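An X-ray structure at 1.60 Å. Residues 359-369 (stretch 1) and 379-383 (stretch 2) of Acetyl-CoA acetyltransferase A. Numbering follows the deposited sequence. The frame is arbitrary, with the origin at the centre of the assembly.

Stretch 1 (359-369) ASGARIVVTLV
Stretch 2 379-383: VAAIC

A buried helix packs nearly antiparallel against a strand, mainly through apolar side chains resting on one another and on backbone, with no hydrogen bond between them. Residues 360-369 are helical, phi/psi roughly -65/-40 (Ala359 is at -91/-22), with backbone hydrogen bonds from N of i+4 to O of i, such as Ile364 N to Ser360 O at 2.9 Å (Val365 N to Gly361 O is weak, 3.4 Å); residues 379-383 are extended, phi -94 to -148, psi 130 to 164. The axes run at 160° and approach to 8.3 Å, burying 323 Å². The register sets Gly361 CA 6.6 Å from Ile382 CA and Val365 CA 6.0 Å from Ala380 CA.

Strand alternation points Ala380 and Ile382 toward the helix and Val379 and Ala381 away. Ala380, being small, admits three helix side chains around its CB: Ile364 CD1 at 3.9 Å, Leu368 CD2 at 3.9 Å and Val365 CG2 (chi1 t) at 4.2 Å. Ile364 (p, t) also carries CD1 to 3.3 Å from Ala381 O. One turn on, Leu368 (t, p) lays CD2 3.6 Å from Val379 C, covering strand backbone. Ile382 (t, t) brings CD1 to 3.6 Å from Gly361 N and 4.0 Å from Ser360 CB. Ser360 (m) suits burial because its OG is hydrogen-bonded elsewhere in the structure. Out of the strand's reach, Arg363 NH1 donates to Thr367 OG1 at 2.9 Å.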

ATOM      1  N   ALA A 359     -27.721   2.974  -0.261  1.00 16.13           N
ATOM      2  CA  ALA A 359     -28.827   3.570  -0.982  1.00 15.05           C
ATOM      3  C   ALA A 359     -30.071   2.684  -1.047  1.00 15.09           C
ATOM      4  O   ALA A 359     -31.165   3.191  -1.303  1.00 15.06           O
ATOM      5  CB  ALA A 359     -28.400   3.900  -2.395  1.00 16.72           C
ATOM      6  N   SER A 360     -29.914   1.376  -0.871  1.00 15.09           N
ATOM      7  CA  SER A 360     -31.013   0.482  -1.233  1.00 14.00           C
ATOM      8  C   SER A 360     -32.279   0.636  -0.385  1.00 14.03           C
ATOM      9  O   SER A 360     -33.385   0.473  -0.898  1.00 15.49           O
ATOM     10  CB  SER A 360     -30.538  -0.969  -1.193  1.00 18.44           C
ATOM     11  OG  SER A 360     -29.817  -1.247  -2.376  1.00 18.67           O
ATOM     12  N   GLY A 361     -32.129   0.965   0.888  1.00 14.30           N
ATOM     13  CA  GLY A 361     -33.291   1.209   1.725  1.00 15.70           C
ATOM     14  C   GLY A 361     -34.208   2.278   1.171  1.00 16.95           C
ATOM     15  O   GLY A 361     -35.403   2.074   0.975  1.00 17.77           O
ATOM     16  N   ALA A 362     -33.643   3.446   0.868  1.00 14.05           N
ATOM     17  CA  ALA A 362     -34.442   4.502   0.258  1.00 14.50           C
ATOM     18  C   ALA A 362     -34.855   4.148  -1.179  1.00 14.65           C
ATOM     19  O   ALA A 362     -35.943   4.507  -1.630  1.00 15.54           O
ATOM     20  CB  ALA A 362     -33.676   5.792   0.275  1.00 15.17           C
ATOM     21  N   ARG A 363     -33.995   3.428  -1.882  1.00 14.49           N
ATOM     22  CA  ARG A 363     -34.259   3.095  -3.275  1.00 14.72           C
ATOM     23  C   ARG A 363     -35.532   2.243  -3.360  1.00 15.25           C
ATOM     24  O   ARG A 363     -36.383   2.494  -4.218  1.00 15.70           O
ATOM     25  CB  ARG A 363     -33.060   2.375  -3.903  1.00 14.92           C
ATOM     26  CG  ARG A 363     -32.962   2.453  -5.436  1.00 15.53           C
ATOM     27  CD  ARG A 363     -33.931   1.521  -6.153  1.00 15.25           C
ATOM     28  NE  ARG A 363     -33.661   0.110  -5.832  1.00 15.00           N
ATOM     29  CZ  ARG A 363     -34.531  -0.874  -6.026  1.00 17.09           C
ATOM     30  NH1 ARG A 363     -35.749  -0.627  -6.480  1.00 17.33           N
ATOM     31  NH2 ARG A 363     -34.178  -2.109  -5.732  1.00 17.29           N
ATOM     32  N   ILE A 364     -35.701   1.259  -2.473  1.00 14.95           N
ATOM     33  CA  ILE A 364     -36.917   0.450  -2.571  1.00 15.07           C
ATOM     34  C   ILE A 364     -38.169   1.206  -2.121  1.00 15.32           C
ATOM     35  O   ILE A 364     -39.259   0.963  -2.635  1.00 16.42           O
ATOM     36  CB  ILE A 364     -36.816  -0.891  -1.799  1.00 16.69           C
ATOM     37  CG1 ILE A 364     -36.705  -0.711  -0.278  1.00 16.54           C
ATOM     38  CG2 ILE A 364     -35.652  -1.696  -2.362  1.00 16.38           C
ATOM     39  CD1 ILE A 364     -36.912  -2.039   0.536  1.00 17.09           C
ATOM     40  N   VAL A 365     -38.025   2.177  -1.229  1.00 15.02           N
ATOM     41  CA  VAL A 365     -39.155   3.040  -0.895  1.00 13.97           C
ATOM     42  C   VAL A 365     -39.554   3.897  -2.101  1.00 14.14           C
ATOM     43  O   VAL A 365     -40.746   4.064  -2.398  1.00 16.13           O
ATOM     44  CB  VAL A 365     -38.846   3.940   0.308  1.00 15.61           C
ATOM     45  CG1 VAL A 365     -39.941   4.969   0.525  1.00 15.92           C
ATOM     46  CG2 VAL A 365     -38.657   3.095   1.573  1.00 15.83           C
ATOM     47  N   VAL A 366     -38.565   4.458  -2.801  1.00 14.60           N
ATOM     48  CA  VAL A 366     -38.832   5.218  -4.017  1.00 16.39           C
ATOM     49  C   VAL A 366     -39.570   4.359  -5.045  1.00 15.63           C
ATOM     50  O   VAL A 366     -40.598   4.771  -5.574  1.00 16.81           O
ATOM     51  CB  VAL A 366     -37.521   5.786  -4.620  1.00 14.73           C
ATOM     52  CG1 VAL A 366     -37.779   6.370  -6.006  1.00 15.13           C
ATOM     53  CG2 VAL A 366     -36.927   6.830  -3.691  1.00 16.68           C
ATOM     54  N   THR A 367     -39.073   3.157  -5.321  1.00 15.00           N
ATOM     55  CA  THR A 367     -39.713   2.281  -6.289  1.00 15.32           C
ATOM     56  C   THR A 367     -41.122   1.895  -5.851  1.00 16.67           C
ATOM     57  O   THR A 367     -42.065   1.889  -6.683  1.00 17.31           O
ATOM     58  CB  THR A 367     -38.842   1.060  -6.516  1.00 16.61           C
ATOM     59  OG1 THR A 367     -37.605   1.511  -7.089  1.00 16.80           O
ATOM     60  CG2 THR A 367     -39.498   0.060  -7.457  1.00 17.06           C
ATOM     61  N   LEU A 368     -41.301   1.606  -4.568  1.00 16.13           N
ATOM     62  CA  LEU A 368     -42.628   1.283  -4.054  1.00 17.76           C
ATOM     63  C   LEU A 368     -43.609   2.441  -4.254  1.00 17.71           C
ATOM     64  O   LEU A 368     -44.735   2.235  -4.725  1.00 17.89           O
ATOM     65  CB  LEU A 368     -42.553   0.915  -2.568  1.00 17.13           C
ATOM     66  CG  LEU A 368     -43.889   0.597  -1.907  1.00 17.52           C
ATOM     67  CD1 LEU A 368     -44.476  -0.689  -2.484  1.00 19.05           C
ATOM     68  CD2 LEU A 368     -43.735   0.497  -0.405  1.00 19.64           C
ATOM     69  N   VAL A 369     -43.197   3.642  -3.852  1.00 17.14           N
ATOM     70  CA  VAL A 369     -44.063   4.803  -3.913  1.00 17.27           C
ATOM     71  C   VAL A 369     -44.576   4.965  -5.337  1.00 18.24           C
ATOM     72  O   VAL A 369     -45.770   5.177  -5.561  1.00 18.28           O
ATOM     73  CB  VAL A 369     -43.318   6.076  -3.437  1.00 16.62           C
ATOM     74  CG1 VAL A 369     -44.045   7.356  -3.893  1.00 18.98           C
ATOM     75  CG2 VAL A 369     -43.166   6.050  -1.925  1.00 19.65           C
ATOM     76  N   VAL A 379     -45.831  -1.991   1.389  1.00 17.60           N
ATOM     77  CA  VAL A 379     -44.808  -2.252   2.394  1.00 17.47           C
ATOM     78  C   VAL A 379     -43.455  -2.443   1.735  1.00 16.09           C
ATOM     79  O   VAL A 379     -43.324  -3.199   0.773  1.00 17.11           O
ATOM     80  CB  VAL A 379     -45.137  -3.495   3.247  1.00 18.25           C
ATOM     81  CG1 VAL A 379     -43.988  -3.811   4.236  1.00 18.19           C
ATOM     82  CG2 VAL A 379     -46.403  -3.268   4.008  1.00 20.80           C
ATOM     83  N   ALA A 380     -42.449  -1.733   2.245  1.00 17.59           N
ATOM     84  CA  ALA A 380     -41.074  -1.946   1.834  1.00 15.43           C
ATOM     85  C   ALA A 380     -40.312  -2.501   3.025  1.00 15.96           C
ATOM     86  O   ALA A 380     -40.421  -1.969   4.129  1.00 17.03           O
ATOM     87  CB  ALA A 380     -40.440  -0.659   1.328  1.00 16.98           C
ATOM     88  N   ALA A 381     -39.555  -3.567   2.780  1.00 15.80           N
ATOM     89  CA  ALA A 381     -38.791  -4.243   3.828  1.00 15.89           C
ATOM     90  C   ALA A 381     -37.393  -4.596   3.356  1.00 15.71           C
ATOM     91  O   ALA A 381     -37.179  -4.915   2.192  1.00 15.43           O
ATOM     92  CB  ALA A 381     -39.504  -5.467   4.274  1.00 17.78           C
ATOM     93  N   ILE A 382     -36.425  -4.504   4.274  1.00 15.64           N
ATOM     94  CA  ILE A 382     -35.027  -4.741   3.925  1.00 15.56           C
ATOM     95  C   ILE A 382     -34.279  -5.342   5.116  1.00 17.37           C
ATOM     96  O   ILE A 382     -34.492  -4.919   6.243  1.00 18.13           O
ATOM     97  CB  ILE A 382     -34.356  -3.426   3.443  1.00 16.07           C
ATOM     98  CG1 ILE A 382     -32.944  -3.649   2.939  1.00 14.11           C
ATOM     99  CG2 ILE A 382     -34.438  -2.339   4.512  1.00 19.09           C
ATOM    100  CD1 ILE A 382     -32.490  -2.460   2.021  1.00 15.48           C
ATOM    101  N   CYS A 383     -33.483  -6.386   4.846  1.00 17.11           N
ATOM    102  CA  CYS A 383     -32.620  -6.992   5.849  1.00 17.80           C
ATOM    103  C   CYS A 383     -31.228  -6.390   5.788  1.00 19.70           C
ATOM    104  O   CYS A 383     -30.848  -5.741   4.803  1.00 18.81           O
ATOM    105  CB  CYS A 383     -32.532  -8.513   5.659  1.00 20.08           C
ATOM    106  SG  CYS A 383     -31.638  -9.067   4.179  1.00 24.92           S
TER